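Long-range contact in ORF48 (Lactococcus phage TP901-1, PDB 3UH8), which is a structural protein of the phage baseplate, the organelle that probably mediates adhesion to the host cell, with an immunoglobulin-like N-terminal domain: residues His4-Ser9 and Ile32-Val37. Numbering follows the deposited sequence.
Sequences HFITLS and IVAQIV
L8 CD1 rests on A34 CB at 4.0 Å in the buried apolar centre where strands 2-9 and 30-38 run parallel in this all-beta, immunoglobulin-fold domain. Two residues back, the I6 side chain lies over I32 in the modelled conformer of I32. F117 of strand 112-122 touches both I6 and L8, while L79 of strand 78-82 packs on A34. Through the backbone, I6 and L8 each use both N and O, bonding to the residues before and after their register partners A34 and I36, as parallel pairing requires: I6 to V33 O and Q35 N (2.9 Å from I6 O), L8 to Q35 O and V37 N. V33 N reaches H4 O from above the carbonyl plane, 46° out of it.

On the other face, more open to solvent, F5 CG lies anti to the backbone N (chi1 -175°) and beside the carbonyl carbon, which directs the ring to V33 and Q35. V33 CG1 lies in the ring plane at its edge, 3.7 Å from F5 CD1. F5 CZ also approaches Q35 CB at 3.9 Å. The T7 and Q35 side chains lie side by side, pointing the same way, and T7 CG2 touches both Q35 CG and V37 CG2. At the polar edge S9 CB packs against V37 CG1, while S9 OG hydrogen-bonds E12 N and T11 OG1.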
loop_
_atom_site.group_PDB
_atom_site.type_symbol
_atom_site.label_atom_id
_atom_site.label_comp_id
_atom_site.label_asym_id
_atom_site.label_seq_id
_atom_site.Cartn_x
_atom_site.Cartn_y
_atom_site.Cartn_z
ATOM N N HIS A 4 -8.117 -0.452 7.631
ATOM C CA HIS A 4 -8.717 -1.135 6.484
ATOM C C HIS A 4 -7.867 -2.323 6.040
ATOM O O HIS A 4 -6.802 -2.133 5.448
ATOM C CB HIS A 4 -8.989 -0.152 5.328
ATOM C CG HIS A 4 -9.872 0.996 5.711
ATOM N ND1 HIS A 4 -11.234 0.971 5.469
ATOM C CD2 HIS A 4 -9.559 2.158 6.328
ATOM C CE1 HIS A 4 -11.700 2.120 5.932
ATOM N NE2 HIS A 4 -10.726 2.865 6.460
ATOM N N PHE A 5 -8.326 -3.552 6.359
ATOM C CA PHE A 5 -7.606 -4.783 6.032
ATOM C C PHE A 5 -7.935 -5.370 4.669
ATOM O O PHE A 5 -9.101 -5.627 4.368
ATOM C CB PHE A 5 -7.747 -5.841 7.136
ATOM C CG PHE A 5 -6.924 -7.093 6.918
ATOM C CD1 PHE A 5 -5.545 -7.078 7.083
ATOM C CD2 PHE A 5 -7.531 -8.289 6.554
ATOM C CE1 PHE A 5 -4.785 -8.235 6.876
ATOM C CE2 PHE A 5 -6.771 -9.445 6.354
ATOM C CZ PHE A 5 -5.404 -9.411 6.516
ATOM N N ILE A 6 -6.883 -5.609 3.865
ATOM C CA ILE A 6 -6.935 -6.196 2.521
ATOM C C ILE A 6 -5.732 -7.120 2.280
ATOM O O ILE A 6 -4.679 -6.935 2.892
ATOM C CB ILE A 6 -7.071 -5.132 1.385
ATOM C CG1 ILE A 6 -5.934 -4.079 1.416
ATOM C CG2 ILE A 6 -8.471 -4.497 1.345
ATOM C CD1 ILE A 6 -5.705 -3.367 0.103
ATOM N N THR A 7 -5.893 -8.100 1.377
ATOM C CA THR A 7 -4.836 -9.037 0.994
ATOM C C THR A 7 -4.396 -8.688 -0.433
ATOM O O THR A 7 -5.218 -8.724 -1.352
ATOM C CB THR A 7 -5.316 -10.494 1.135
ATOM O OG1 THR A 7 -5.955 -10.667 2.402
ATOM C CG2 THR A 7 -4.185 -11.501 0.986
ATOM N N LEU A 8 -3.113 -8.332 -0.612
ATOM C CA LEU A 8 -2.580 -7.952 -1.920
ATOM C C LEU A 8 -1.611 -8.968 -2.493
ATOM O O LEU A 8 -0.711 -9.432 -1.794
ATOM C CB LEU A 8 -1.952 -6.548 -1.886
ATOM C CG LEU A 8 -2.899 -5.401 -1.536
ATOM C CD1 LEU A 8 -2.137 -4.148 -1.228
ATOM C CD2 LEU A 8 -3.917 -5.156 -2.640
ATOM N N SER A 9 -1.793 -9.294 -3.783
ATOM C CA SER A 9 -0.981 -10.259 -4.515
ATOM C C SER A 9 0.051 -9.609 -5.443
ATOM O O SER A 9 -0.164 -8.500 -5.941
ATOM C CB SER A 9 -1.869 -11.219 -5.298
ATOM O OG SER A 9 -1.104 -12.201 -5.976
ATOM N N ILE A 32 -4.241 1.600 6.092
ATOM C CA ILE A 32 -4.490 0.429 5.245
ATOM C C ILE A 32 -3.577 -0.706 5.738
ATOM O O ILE A 32 -2.352 -0.588 5.651
ATOM C CB ILE A 32 -4.308 0.727 3.722
ATOM C CG1 ILE A 32 -5.355 1.754 3.214
ATOM C CG2 ILE A 32 -4.360 -0.577 2.888
ATOM C CD1 ILE A 32 -5.093 2.341 1.788
ATOM N N VAL A 33 -4.173 -1.766 6.289
ATOM C CA VAL A 33 -3.447 -2.931 6.787
ATOM C C VAL A 33 -3.450 -3.930 5.630
ATOM O O VAL A 33 -4.518 -4.333 5.171
ATOM C CB VAL A 33 -4.048 -3.506 8.100
ATOM C CG1 VAL A 33 -3.197 -4.654 8.639
ATOM C CG2 VAL A 33 -4.199 -2.416 9.161
ATOM N N ALA A 34 -2.267 -4.255 5.100
ATOM C CA ALA A 34 -2.190 -5.152 3.949
ATOM C C ALA A 34 -1.408 -6.437 4.177
ATOM O O ALA A 34 -0.305 -6.404 4.723
ATOM C CB ALA A 34 -1.655 -4.410 2.731
ATOM N N GLN A 35 -1.989 -7.571 3.741
ATOM C CA GLN A 35 -1.361 -8.893 3.787
ATOM C C GLN A 35 -0.750 -9.133 2.395
ATOM O O GLN A 35 -1.486 -9.195 1.409
ATOM C CB GLN A 35 -2.395 -9.984 4.157
ATOM C CG GLN A 35 -1.883 -11.411 3.958
ATOM C CD GLN A 35 -1.420 -12.048 5.236
ATOM O OE1 GLN A 35 -2.227 -12.516 6.046
ATOM N NE2 GLN A 35 -0.111 -12.119 5.427
ATOM N N ILE A 36 0.588 -9.171 2.298
ATOM C CA ILE A 36 1.289 -9.407 1.041
ATOM C C ILE A 36 1.250 -10.905 0.732
ATOM O O ILE A 36 1.493 -11.746 1.600
ATOM C CB ILE A 36 2.703 -8.779 1.012
ATOM C CG1 ILE A 36 2.699 -7.312 1.532
ATOM C CG2 ILE A 36 3.337 -8.861 -0.365
ATOM C CD1 ILE A 36 1.648 -6.270 0.887
ATOM N N VAL A 37 0.851 -11.202 -0.493
ATOM C CA VAL A 37 0.655 -12.557 -0.970
ATOM C C VAL A 37 1.362 -12.811 -2.303
ATOM O O VAL A 37 1.438 -11.927 -3.156
ATOM C CB VAL A 37 -0.866 -12.898 -0.938
ATOM C CG1 VAL A 37 -1.377 -13.507 -2.236
ATOM C CG2 VAL A 37 -1.205 -13.784 0.256
#